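Long-range contacts in histidine acid phosphatase (Hafnia alvei, PDB 4ARU), which belongs to branch 2 of the histidine phosphatase superfamily, whose members are built round a mixed beta-sheet flanked by helices: residues 319-324 with 377-382; 336-341 with 350-355; 270-275 with 314-319; 12-17 with 280-285. All coordinates share one frame; numbering follows the deposited sequence. Where two conformers were deposited one is given.

Contact 1: 319-324 with 377-382. With K (potassium ion), chain E.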
loop_
_atom_site.group_PDB
_atom_site.type_symbol
_atom_site.label_atom_id
_atom_site.label_comp_id
_atom_site.label_asym_id
_atom_site.label_seq_id
_atom_site.Cartn_x
_atom_site.Cartn_y
_atom_site.Cartn_z
ATOM N N MET A 319 -3.910 4.061 12.113
ATOM C CA MET A 319 -5.069 3.378 11.477
ATOM C C MET A 319 -4.720 1.906 11.277
ATOM O O MET A 319 -3.638 1.583 10.752
ATOM C CB MET A 319 -5.430 4.021 10.147
ATOM C CG MET A 319 -5.826 5.477 10.290
ATOM S SD MET A 319 -6.373 6.228 8.731
ATOM C CE MET A 319 -4.927 5.972 7.721
ATOM N N THR A 320 -5.621 1.023 11.665
ATOM C CA THR A 320 -5.417 -0.384 11.444
ATOM C C THR A 320 -6.699 -0.905 10.841
ATOM O O THR A 320 -7.784 -0.316 11.040
ATOM C CB THR A 320 -5.057 -1.157 12.709
ATOM O OG1 THR A 320 -6.040 -0.931 13.686
ATOM C CG2 THR A 320 -3.719 -0.693 13.285
ATOM N N TRP A 321 -6.582 -1.990 10.109
ATOM C CA TRP A 321 -7.715 -2.571 9.417
ATOM C C TRP A 321 -7.478 -4.007 9.074
ATOM O O TRP A 321 -6.329 -4.511 9.061
ATOM C CB TRP A 321 -8.077 -1.780 8.172
ATOM C CG TRP A 321 -7.005 -1.755 7.143
ATOM C CD1 TRP A 321 -6.720 -2.724 6.220
ATOM C CD2 TRP A 321 -6.081 -0.668 6.877
ATOM N NE1 TRP A 321 -5.670 -2.317 5.414
ATOM C CE2 TRP A 321 -5.259 -1.068 5.785
ATOM C CE3 TRP A 321 -5.838 0.574 7.485
ATOM C CZ2 TRP A 321 -4.247 -0.248 5.296
ATOM C CZ3 TRP A 321 -4.850 1.398 6.953
ATOM C CH2 TRP A 321 -4.055 0.979 5.883
ATOM N N THR A 322 -8.598 -4.692 8.815
ATOM C CA THR A 322 -8.587 -5.981 8.105
ATOM C C THR A 322 -9.605 -5.865 6.992
ATOM O O THR A 322 -10.667 -5.246 7.132
ATOM C CB THR A 322 -8.883 -7.220 8.995
ATOM O OG1 THR A 322 -8.583 -8.432 8.283
ATOM C CG2 THR A 322 -10.320 -7.315 9.396
ATOM N N LEU A 323 -9.249 -6.397 5.835
ATOM C CA LEU A 323 -10.100 -6.252 4.656
ATOM C C LEU A 323 -10.900 -7.521 4.370
ATOM O O LEU A 323 -10.330 -8.559 4.014
ATOM C CB LEU A 323 -9.205 -5.937 3.462
ATOM C CG LEU A 323 -8.307 -4.722 3.640
ATOM C CD1 LEU A 323 -7.479 -4.515 2.358
ATOM C CD2 LEU A 323 -9.092 -3.447 3.952
ATOM N N PRO A 324 -12.241 -7.438 4.503
ATOM C CA PRO A 324 -13.043 -8.618 4.157
ATOM C C PRO A 324 -12.746 -9.109 2.737
ATOM O O PRO A 324 -12.692 -8.323 1.806
ATOM C CB PRO A 324 -14.494 -8.111 4.259
ATOM C CG PRO A 324 -14.381 -7.063 5.293
ATOM C CD PRO A 324 -13.075 -6.350 5.053
ATOM N N VAL A 377 -13.450 -0.265 3.445
ATOM C CA VAL A 377 -13.501 -0.283 4.902
ATOM C C VAL A 377 -13.321 1.148 5.377
ATOM O O VAL A 377 -12.321 1.792 5.052
ATOM C CB VAL A 377 -12.412 -1.189 5.489
ATOM C CG1 VAL A 377 -12.390 -1.097 7.004
ATOM C CG2 VAL A 377 -12.673 -2.628 5.072
ATOM N N ARG A 378 -14.265 1.647 6.156
ATOM C CA ARG A 378 -14.173 2.967 6.731
ATOM C C ARG A 378 -13.235 2.896 7.938
ATOM O O ARG A 378 -13.375 2.016 8.789
ATOM C CB ARG A 378 -15.559 3.435 7.170
ATOM C CG ARG A 378 -15.661 4.944 7.254
ATOM C CD ARG A 378 -17.101 5.424 7.158
ATOM N NE ARG A 378 -17.922 4.875 8.223
ATOM C CZ ARG A 378 -19.252 4.973 8.314
ATOM N NH1 ARG A 378 -19.958 5.606 7.381
ATOM N NH2 ARG A 378 -19.885 4.451 9.361
ATOM N N LEU A 379 -12.308 3.821 8.033
ATOM C CA LEU A 379 -11.266 3.793 9.055
ATOM C C LEU A 379 -11.450 4.748 10.213
ATOM O O LEU A 379 -11.780 5.941 10.078
ATOM C CB LEU A 379 -9.898 4.075 8.401
ATOM C CG LEU A 379 -9.568 3.118 7.247
ATOM C CD1 LEU A 379 -8.219 3.506 6.617
ATOM C CD2 LEU A 379 -9.490 1.689 7.713
ATOM N N ASN A 380 -11.120 4.215 11.377
ATOM C CA ASN A 380 -11.019 4.952 12.603
ATOM C C ASN A 380 -9.638 5.557 12.714
ATOM O O ASN A 380 -8.641 4.893 12.431
ATOM C CB ASN A 380 -11.225 4.020 13.797
ATOM C CG ASN A 380 -11.135 4.749 15.120
ATOM O OD1 ASN A 380 -11.794 5.751 15.302
ATOM N ND2 ASN A 380 -10.345 4.226 16.058
ATOM N N ILE A 381 -9.577 6.810 13.095
ATOM C CA ILE A 381 -8.327 7.488 13.442
ATOM C C ILE A 381 -8.304 7.647 14.956
ATOM O O ILE A 381 -9.047 8.460 15.496
ATOM C CB ILE A 381 -8.174 8.860 12.745
ATOM C CG1 ILE A 381 -8.269 8.737 11.221
ATOM C CG2 ILE A 381 -6.886 9.561 13.224
ATOM C CD1 ILE A 381 -8.444 10.076 10.543
ATOM N N PRO A 382 -7.502 6.845 15.654
ATOM C CA PRO A 382 -7.683 6.842 17.115
ATOM C C PRO A 382 -7.380 8.156 17.786
ATOM O O PRO A 382 -8.045 8.506 18.777
ATOM C CB PRO A 382 -6.744 5.724 17.592
ATOM C CG PRO A 382 -6.540 4.877 16.428
ATOM C CD PRO A 382 -6.643 5.733 15.208
HETATM K K K E . -11.635 8.155 16.377
HETATM O O HOH W 1 -10.373 1.385 11.577
HETATM O O HOH W 2 -7.851 2.315 13.045
HETATM O O HOH W 3 -10.760 7.875 18.945
HETATM O O HOH W 4 -14.135 7.902 17.415
#

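Contact 2: 336-341 with 350-355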
loop_
_atom_site.group_PDB
_atom_site.type_symbol
_atom_site.label_atom_id
_atom_site.label_comp_id
_atom_site.label_asym_id
_atom_site.label_seq_id
_atom_site.Cartn_x
_atom_site.Cartn_y
_atom_site.Cartn_z
ATOM N N LEU A 336 -5.720 4.007 0.100
ATOM C CA LEU A 336 -6.329 4.860 1.079
ATOM C C LEU A 336 -6.971 6.032 0.353
ATOM O O LEU A 336 -6.288 6.821 -0.366
ATOM C CB LEU A 336 -5.307 5.423 2.056
ATOM C CG LEU A 336 -4.726 4.417 3.036
ATOM C CD1 LEU A 336 -3.544 5.057 3.762
ATOM C CD2 LEU A 336 -5.832 3.941 3.987
ATOM N N VAL A 337 -8.241 6.221 0.577
ATOM C CA VAL A 337 -9.007 7.275 -0.045
ATOM C C VAL A 337 -9.393 8.235 1.046
ATOM O O VAL A 337 -10.231 7.940 1.905
ATOM C CB VAL A 337 -10.251 6.735 -0.766
ATOM C CG1 VAL A 337 -11.029 7.871 -1.403
ATOM C CG2 VAL A 337 -9.859 5.653 -1.799
ATOM N N PHE A 338 -8.819 9.409 0.968
ATOM C CA PHE A 338 -9.075 10.511 1.897
ATOM C C PHE A 338 -10.049 11.483 1.258
ATOM O O PHE A 338 -9.787 11.985 0.159
ATOM C CB PHE A 338 -7.806 11.277 2.250
ATOM C CG PHE A 338 -6.774 10.488 2.966
ATOM C CD1 PHE A 338 -5.882 9.665 2.299
ATOM C CD2 PHE A 338 -6.581 10.725 4.338
ATOM C CE1 PHE A 338 -4.941 8.968 2.991
ATOM C CE2 PHE A 338 -5.574 10.051 5.027
ATOM C CZ PHE A 338 -4.780 9.139 4.331
ATOM N N GLU A 339 -11.179 11.756 1.911
ATOM C CA GLU A 339 -12.257 12.574 1.362
ATOM C C GLU A 339 -12.416 13.788 2.218
ATOM O O GLU A 339 -12.590 13.677 3.436
ATOM C CB GLU A 339 -13.560 11.798 1.336
ATOM C CG GLU A 339 -13.490 10.618 0.394
ATOM C CD GLU A 339 -14.764 9.804 0.260
ATOM O OE1 GLU A 339 -15.689 9.929 1.080
ATOM O OE2 GLU A 339 -14.802 9.000 -0.705
ATOM N N ARG A 340 -12.447 14.939 1.574
ATOM C CA ARG A 340 -12.759 16.210 2.226
ATOM C C ARG A 340 -14.211 16.504 2.003
ATOM O O ARG A 340 -14.631 16.767 0.883
ATOM C CB ARG A 340 -11.904 17.384 1.685
ATOM C CG ARG A 340 -12.312 18.743 2.203
ATOM C CD ARG A 340 -11.739 19.881 1.365
ATOM N NE ARG A 340 -12.306 21.152 1.680
ATOM C CZ ARG A 340 -11.875 22.022 2.620
ATOM N NH1 ARG A 340 -10.764 21.828 3.305
ATOM N NH2 ARG A 340 -12.536 23.142 2.835
ATOM N N TRP A 341 -14.985 16.447 3.095
ATOM C CA TRP A 341 -16.419 16.699 3.090
ATOM C C TRP A 341 -16.670 18.004 3.808
ATOM O O TRP A 341 -15.946 18.341 4.752
ATOM C CB TRP A 341 -17.131 15.594 3.868
ATOM C CG TRP A 341 -17.173 14.315 3.173
ATOM C CD1 TRP A 341 -16.270 13.278 3.219
ATOM C CD2 TRP A 341 -18.220 13.888 2.283
ATOM N NE1 TRP A 341 -16.702 12.246 2.422
ATOM C CE2 TRP A 341 -17.881 12.600 1.833
ATOM C CE3 TRP A 341 -19.412 14.478 1.834
ATOM C CZ2 TRP A 341 -18.680 11.904 0.929
ATOM C CZ3 TRP A 341 -20.203 13.777 0.937
ATOM C CH2 TRP A 341 -19.828 12.502 0.508
ATOM N N VAL A 350 -12.535 15.231 7.284
ATOM C CA VAL A 350 -11.851 14.208 6.504
ATOM C C VAL A 350 -12.421 12.854 6.874
ATOM O O VAL A 350 -12.578 12.552 8.085
ATOM C CB VAL A 350 -10.312 14.188 6.779
ATOM C CG1 VAL A 350 -9.603 13.079 5.973
ATOM C CG2 VAL A 350 -9.664 15.555 6.565
ATOM N N SER A 351 -12.789 12.061 5.889
ATOM C CA SER A 351 -13.082 10.640 6.040
ATOM C C SER A 351 -11.958 9.836 5.370
ATOM O O SER A 351 -11.379 10.301 4.377
ATOM C CB SER A 351 -14.404 10.318 5.343
ATOM O OG SER A 351 -14.903 9.052 5.722
ATOM N N VAL A 352 -11.689 8.646 5.868
ATOM C CA VAL A 352 -10.672 7.786 5.241
ATOM C C VAL A 352 -11.220 6.388 5.071
ATOM O O VAL A 352 -11.738 5.802 5.999
ATOM C CB VAL A 352 -9.338 7.742 6.025
ATOM C CG1 VAL A 352 -8.225 7.212 5.160
ATOM C CG2 VAL A 352 -8.956 9.056 6.591
ATOM N N ASN A 353 -11.109 5.865 3.857
ATOM C CA ASN A 353 -11.482 4.479 3.573
ATOM C C ASN A 353 -10.343 3.742 2.912
ATOM O O ASN A 353 -9.589 4.332 2.151
ATOM C CB ASN A 353 -12.683 4.392 2.626
ATOM C CG ASN A 353 -14.001 4.764 3.310
ATOM O OD1 ASN A 353 -14.213 5.921 3.612
ATOM N ND2 ASN A 353 -14.871 3.785 3.533
ATOM N N MET A 354 -10.244 2.457 3.183
ATOM C CA MET A 354 -9.390 1.571 2.399
ATOM C C MET A 354 -10.262 0.951 1.341
ATOM O O MET A 354 -11.167 0.217 1.683
ATOM C CB MET A 354 -8.740 0.486 3.259
ATOM C CG MET A 354 -7.629 -0.271 2.579
ATOM S SD MET A 354 -6.167 0.796 2.208
ATOM C CE MET A 354 -5.420 -0.541 1.272
ATOM N N VAL A 355 -9.949 1.213 0.073
ATOM C CA VAL A 355 -10.782 0.724 -1.046
ATOM C C VAL A 355 -9.940 -0.245 -1.865
ATOM O O VAL A 355 -8.756 0.017 -2.108
ATOM C CB VAL A 355 -11.254 1.906 -1.910
ATOM C CG1 VAL A 355 -12.103 1.447 -3.100
ATOM C CG2 VAL A 355 -12.069 2.874 -1.060
HETATM O O HOH W 5 -13.063 8.227 2.543
#

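Contact 3: 270-275 with 314-319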
loop_
_atom_site.group_PDB
_atom_site.type_symbol
_atom_site.label_atom_id
_atom_site.label_comp_id
_atom_site.label_asym_id
_atom_site.label_seq_id
_atom_site.Cartn_x
_atom_site.Cartn_y
_atom_site.Cartn_z
ATOM N N ASN A 270 9.752 7.729 6.685
ATOM C CA ASN A 270 9.481 7.378 5.291
ATOM C C ASN A 270 8.218 8.029 4.766
ATOM O O ASN A 270 8.068 8.165 3.544
ATOM C CB ASN A 270 9.423 5.870 5.135
ATOM C CG ASN A 270 10.777 5.202 5.323
ATOM O OD1 ASN A 270 11.638 5.308 4.476
ATOM N ND2 ASN A 270 10.971 4.516 6.450
ATOM N N GLY A 271 7.332 8.445 5.683
ATOM C CA GLY A 271 6.000 8.890 5.349
ATOM C C GLY A 271 5.690 10.359 5.479
ATOM O O GLY A 271 4.597 10.782 5.107
ATOM N N THR A 272 6.595 11.124 6.043
ATOM C CA THR A 272 6.339 12.550 6.303
ATOM C C THR A 272 5.969 13.303 5.012
ATOM O O THR A 272 4.953 14.000 4.990
ATOM C CB THR A 272 7.441 13.203 7.151
ATOM O OG1 THR A 272 7.238 12.778 8.509
ATOM C CG2 THR A 272 7.351 14.649 7.127
ATOM N N PRO A 273 6.772 13.184 3.943
ATOM C CA PRO A 273 6.372 13.924 2.751
ATOM C C PRO A 273 4.993 13.585 2.256
ATOM O O PRO A 273 4.229 14.500 1.872
ATOM C CB PRO A 273 7.474 13.559 1.744
ATOM C CG PRO A 273 8.690 13.442 2.639
ATOM C CD PRO A 273 8.153 12.681 3.856
ATOM N N LEU A 274 4.637 12.336 2.235
ATOM C CA LEU A 274 3.332 11.975 1.741
ATOM C C LEU A 274 2.230 12.473 2.643
ATOM O O LEU A 274 1.190 12.965 2.171
ATOM C CB LEU A 274 3.211 10.458 1.513
ATOM C CG LEU A 274 3.681 9.887 0.178
ATOM C CD1 LEU A 274 3.740 8.371 0.249
ATOM C CD2 LEU A 274 2.734 10.356 -0.918
ATOM N N LEU A 275 2.404 12.317 3.948
ATOM C CA LEU A 275 1.339 12.761 4.850
ATOM C C LEU A 275 1.174 14.273 4.741
ATOM O O LEU A 275 0.024 14.773 4.730
ATOM C CB LEU A 275 1.575 12.319 6.294
ATOM C CG LEU A 275 0.374 12.567 7.230
ATOM C CD1 LEU A 275 -0.804 11.761 6.801
ATOM C CD2 LEU A 275 0.770 12.213 8.653
ATOM N N SER A 314 -0.513 4.598 7.483
ATOM C CA SER A 314 -1.324 3.952 8.518
ATOM C C SER A 314 -0.649 4.030 9.883
ATOM O O SER A 314 -1.307 4.286 10.863
ATOM C CB SER A 314 -1.694 2.562 8.063
ATOM O OG SER A 314 -0.732 1.658 8.349
ATOM N N GLY A 315 0.654 3.801 9.966
ATOM C CA GLY A 315 1.347 3.885 11.232
ATOM C C GLY A 315 1.371 5.291 11.799
ATOM O O GLY A 315 1.190 5.485 13.014
ATOM N N MET A 316 1.577 6.297 10.941
ATOM C CA MET A 316 1.606 7.690 11.388
ATOM C C MET A 316 0.264 8.134 11.973
ATOM O O MET A 316 0.251 8.859 12.966
ATOM C CB MET A 316 1.996 8.643 10.265
ATOM C CG MET A 316 3.397 8.438 9.773
ATOM S SD MET A 316 3.833 9.583 8.449
ATOM C CE MET A 316 4.146 11.031 9.357
ATOM N N LEU A 317 -0.828 7.694 11.348
ATOM C CA LEU A 317 -2.190 8.053 11.760
ATOM C C LEU A 317 -2.810 7.021 12.728
ATOM O O LEU A 317 -3.923 7.253 13.240
ATOM C CB LEU A 317 -3.091 8.238 10.540
ATOM C CG LEU A 317 -2.803 9.501 9.720
ATOM C CD1 LEU A 317 -3.613 9.524 8.456
ATOM C CD2 LEU A 317 -2.944 10.789 10.509
ATOM N N GLY A 318 -2.066 5.960 13.072
ATOM C CA GLY A 318 -2.582 4.933 13.986
ATOM C C GLY A 318 -3.752 4.142 13.430
ATOM O O GLY A 318 -4.579 3.647 14.215
ATOM N N MET A 319 -3.910 4.061 12.113
ATOM C CA MET A 319 -5.069 3.378 11.477
ATOM C C MET A 319 -4.720 1.906 11.277
ATOM O O MET A 319 -3.638 1.583 10.752
ATOM C CB MET A 319 -5.430 4.021 10.147
ATOM C CG MET A 319 -5.826 5.477 10.290
ATOM S SD MET A 319 -6.373 6.228 8.731
ATOM C CE MET A 319 -4.927 5.972 7.721
#

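Contact 4: 12-17 with 280-285. Unlike the reference sequence in segment 12-17: Arg12 (reference Lys).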
loop_
_atom_site.group_PDB
_atom_site.type_symbol
_atom_site.label_atom_id
_atom_site.label_comp_id
_atom_site.label_asym_id
_atom_site.label_seq_id
_atom_site.Cartn_x
_atom_site.Cartn_y
_atom_site.Cartn_z
ATOM N N ARG A 12 -13.363 17.262 -2.399
ATOM C CA ARG A 12 -12.268 16.655 -3.127
ATOM C C ARG A 12 -11.734 15.453 -2.449
ATOM O O ARG A 12 -12.063 15.176 -1.293
ATOM C CB ARG A 12 -11.179 17.637 -3.376
ATOM C CG ARG A 12 -10.685 18.347 -2.164
ATOM C CD ARG A 12 -9.718 19.402 -2.671
ATOM N NE ARG A 12 -9.130 20.222 -1.603
ATOM C CZ ARG A 12 -9.664 21.308 -1.078
ATOM N NH1 ARG A 12 -10.874 21.732 -1.449
ATOM N NH2 ARG A 12 -8.985 21.951 -0.128
ATOM N N VAL A 13 -10.915 14.714 -3.176
ATOM C CA VAL A 13 -10.404 13.417 -2.746
ATOM C C VAL A 13 -8.910 13.348 -3.011
ATOM O O VAL A 13 -8.414 13.914 -4.020
ATOM C CB VAL A 13 -11.112 12.285 -3.515
ATOM C CG1 VAL A 13 -10.611 10.921 -3.089
ATOM C CG2 VAL A 13 -12.599 12.364 -3.294
ATOM N N VAL A 14 -8.211 12.633 -2.145
ATOM C CA VAL A 14 -6.812 12.285 -2.341
ATOM C C VAL A 14 -6.707 10.780 -2.159
ATOM O O VAL A 14 -7.095 10.242 -1.102
ATOM C CB VAL A 14 -5.885 12.996 -1.357
ATOM C CG1 VAL A 14 -4.426 12.598 -1.650
ATOM C CG2 VAL A 14 -6.119 14.477 -1.332
ATOM N N ILE A 15 -6.204 10.093 -3.165
ATOM C CA ILE A 15 -6.115 8.673 -3.194
ATOM C C ILE A 15 -4.654 8.259 -3.179
ATOM O O ILE A 15 -3.907 8.684 -4.061
ATOM C CB ILE A 15 -6.761 8.135 -4.471
ATOM C CG1 ILE A 15 -8.228 8.627 -4.553
ATOM C CG2 ILE A 15 -6.685 6.622 -4.543
ATOM C CD1 ILE A 15 -8.934 8.264 -5.832
ATOM N N LEU A 16 -4.234 7.495 -2.187
ATOM C CA LEU A 16 -2.871 6.955 -2.124
ATOM C C LEU A 16 -3.015 5.482 -2.425
ATOM O O LEU A 16 -3.520 4.686 -1.613
ATOM C CB LEU A 16 -2.226 7.204 -0.737
ATOM C CG LEU A 16 -0.880 6.506 -0.616
ATOM C CD1 LEU A 16 0.154 7.051 -1.600
ATOM C CD2 LEU A 16 -0.330 6.650 0.778
ATOM N N SER A 17 -2.649 5.117 -3.649
ATOM C CA SER A 17 -2.882 3.794 -4.174
ATOM C C SER A 17 -1.608 2.988 -4.271
ATOM O O SER A 17 -0.590 3.504 -4.736
ATOM C CB SER A 17 -3.453 3.884 -5.585
ATOM O OG SER A 17 -3.862 2.622 -6.067
ATOM N N HIS A 280 -2.123 18.769 3.088
ATOM C CA HIS A 280 -2.185 19.998 2.347
ATOM C C HIS A 280 -3.271 19.950 1.253
ATOM O O HIS A 280 -4.064 20.883 1.090
ATOM C CB HIS A 280 -0.822 20.288 1.720
ATOM C CG HIS A 280 -0.823 21.534 0.919
ATOM N ND1 HIS A 280 -1.090 21.547 -0.427
ATOM C CD2 HIS A 280 -0.653 22.823 1.278
ATOM C CE1 HIS A 280 -1.074 22.788 -0.873
ATOM N NE2 HIS A 280 -0.793 23.585 0.141
ATOM N N ALA A 281 -3.355 18.814 0.569
ATOM C CA ALA A 281 -4.322 18.647 -0.542
ATOM C C ALA A 281 -5.747 18.643 0.004
ATOM O O ALA A 281 -6.676 19.037 -0.699
ATOM C CB ALA A 281 -4.077 17.403 -1.307
ATOM N N LEU A 282 -5.922 18.236 1.267
ATOM C CA LEU A 282 -7.242 18.200 1.905
ATOM C C LEU A 282 -7.647 19.527 2.496
ATOM O O LEU A 282 -8.793 19.687 2.931
ATOM C CB LEU A 282 -7.278 17.112 2.973
ATOM C CG LEU A 282 -7.149 15.683 2.495
ATOM C CD1 LEU A 282 -6.813 14.726 3.636
ATOM C CD2 LEU A 282 -8.421 15.212 1.825
ATOM N N GLY A 283 -6.698 20.453 2.552
ATOM C CA GLY A 283 -6.967 21.816 3.014
ATOM C C GLY A 283 -6.245 22.262 4.286
ATOM O O GLY A 283 -6.498 23.368 4.749
ATOM N N SER A 284 -5.333 21.449 4.828
ATOM C CA SER A 284 -4.558 21.864 5.986
ATOM C C SER A 284 -3.680 23.026 5.636
ATOM O O SER A 284 -3.090 23.051 4.555
ATOM C CB SER A 284 -3.684 20.740 6.535
ATOM O OG SER A 284 -4.426 19.575 6.792
ATOM N N ASN A 285 -3.617 23.996 6.558
ATOM C CA ASN A 285 -2.922 25.265 6.342
ATOM C C ASN A 285 -1.450 25.122 6.688
ATOM O O ASN A 285 -0.973 25.632 7.715
ATOM C CB ASN A 285 -3.541 26.420 7.143
ATOM C CG ASN A 285 -2.909 27.757 6.794
ATOM O OD1 ASN A 285 -2.573 28.012 5.630
ATOM N ND2 ASN A 285 -2.741 28.624 7.793
HETATM O O HOH W 6 -6.135 22.071 -0.577
#

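Contact 1: 319-324 with 377-382
Trp321 and Leu379 meet at the six-membered part of the indole: Leu379 CD2 comes in obliquely, 3.8 Å from Trp321 CE3, and Leu379 CD1 meets CE3 and CZ3. A chi1 of 63° puts CG of the tryptophan in the crowded position between backbone N and carbonyl carbon, which sets where the ring starts beside Leu379, whose CD2 also lies 3.8 Å from Trp321 CB. The indole N-H is satisfied by Asn329 O, while the carbon part of the ring packs on Leu379. Beside it, Met319 crosses Leu379 at about a right angle, its SD 3.9 Å from Leu379 CD1, and lies alongside Ile381, pointing the same way. At the other end, branched Val377 uses one methyl for two partners, CG2 standing 3.7 Å from Pro324 CD and close to Leu323 CD2.

No direct hydrogen bond joins the backbones, which run in roughly opposite directions. Two waters link them instead. One donates to Thr320 O and accepts from Asn380 N at 2.9 Å; the other accepts from Thr320 N and donates to Asn380 O at 2.8 Å. Asn380 OD1, 2.6 Å from the potassium ion, and Ile381 O, 2.8 Å from it, supply two ligands; Cys384 O, Gln387 OE1 and two waters complete the site.

Backbone bonds tie Val377 and Leu379 to Met354 and Val352 of strand 348-356. Trp321 rests on Ile310 and Ser314 of helix 307-317 and on Leu336 of strand 335-342, while Ile381 packs against Phe398 and Leu401 of helix 395-405.

Contact 2: 336-341 with 350-355
Phe338 and Val352 face each other as a non-hydrogen-bonded pair, their side chains side by side and pointing the same way. Val352 CG1 stands over the middle of the Phe338 ring, 3.9 Å from its centroid, in a CH-pi contact, while Val352 CG2 touches Phe338 CD2 at 3.7 Å. At the ring edge, near its plane, comes Val350 CG1. Farther along the same face Leu336 CD2 reaches Met354 SD at 3.6 Å in one of the two conformers of the methionine, where a bend at chi2 (66°) sets where the sulfur lies. The other face carries Val337, whose CG2 meets Val355 CG2 at 3.6 Å.

Four backbone hydrogen bonds set this register, two in each of the pairs Val337-Asn353 and Glu339-Ser351; the shortest runs from Val337 N to Asn353 O at 2.8 Å. Together the strands form an antiparallel beta-hairpin within the mixed central sheet of the histidine phosphatase fold, and their beta-branched valines suit the extended backbone. A water donates to both Val337 O and Asn353 OD1, bridging the strands on the Val337 face.

Beyond the pairs, buried Glu339 is held at both oxygens: Trp341 NE1 gives a 2.9 Å bond to Glu339 OE1, met on the anti side, somewhat out of the carboxylate plane but in the indole plane, and Arg67 forms a salt bridge with OE2. That pairing probably stabilises the carboxylate as an anion. Tyr392 meets Trp341 edge-to-face. Helix 51-70 packs on the Val337 face through Tyr64 and Phe68, and helices 307-317 and 395-405 lie against Phe338 with Ile313, Leu317 and Phe398.

Contact 3: 270-275 with 314-319
Met316 and Leu275 reach toward each other tip to tip, Met316 CE lying 3.6 Å from Leu275 CD2. The bend at chi3 (78°) swings the methionine methyl to this place, where it also lies 3.7 Å from Thr272 OG1; the Thr272 and Met316 side chains cross at about a right angle. Behind the methyl, Met316 SD rests on the backbone of Gly271, 3.6 Å from its carbonyl carbon; a CB on Gly271 would point at Met316 and clash with SD. The unbranched methionine chain thus reaches across to helix 264-282. Leu275 uses its second branch for Leu317: the two leucines lie obliquely, with Leu275 CD1 and Leu317 CD1 4.0 Å apart.

The join is mainly apolar, with no hydrogen bond across it. Thr272 OG1 nevertheless has polar partners in Lys268 O and Glu407 N. Val402 and Ser405 of helix 395-405 touch Leu275, and Phe398 of that helix touches Leu317.

Met316 and Leu317 project from the last turn of helix 307-317. There Met319 N bonds to Ser314 O at 2.9 Å and Gly318 N weakly to Gly315 O; with Gly318 at positive phi, comfortable for glycine, the helix closes in a Schellman motif.

Contact 4: 12-17 with 280-285
Arg12 reaches Ala281 by a chi1 of 53°, which sets CG between backbone N and carbonyl carbon, and by a chain extended to NE; a chi4 of -86° then turns CZ off that line. Arg12 NE donates an almost straight bond (168°) to Ala281 O at 2.9 Å, nearly along the C=O axis, with the oxygen at the guanidinium edge and in its plane. Arg12 NH2 lies 3.7 Å from Gly283 CA and donates weakly to a water, which donates to His280 O and, weakly, to Ala281 O.

These carbonyls belong to the C-terminal turn of helix 264-282, closed by a Schellman motif: Gly283 has positive phi, and the 3.0 Å bond from Gly283 N to His280 O is one of two back into the last turn. A CB there would jam against the preceding carbonyl O, so glycine fits. The carbonyls of this helix end probably help offset repulsion between Arg12 and nearby Arg340, whose NH1 bonds to Leu282 O.

Deeper in, one methyl of Val14 packs on two residues, with CG2 3.6 Å from Ala281 CB and 4.0 Å from Leu282 CD2. The small alanine is consistent with this closeness and also touches Leu301; Leu282 packs on Phe338.

Overall arrangement
Contacts 1, 2 and 4 all reach the mixed central sheet. Contact 2 lies in its midst: Phe338 N bonds to Val14 O of contact 4 at 2.8 Å, and on the other side Arg378 CA of contact 1 packs 3.4 Å from Asn353 ND2. Contacts 2 and 4 have centres about 9 Å apart, whereas contacts 1 and 4, about 18 Å apart, do not touch. Contact 3 joins the helices beside the sheet; it shares helix 264-282 with contact 4 and Met319 with contact 1, and its Leu317 CD1 lies 4.0 Å from Phe338 CE2. The potassium ion is bound partly by contact 1, through Asn380 and Ile381, about 10 Å from the side chains of Val352 and Leu317.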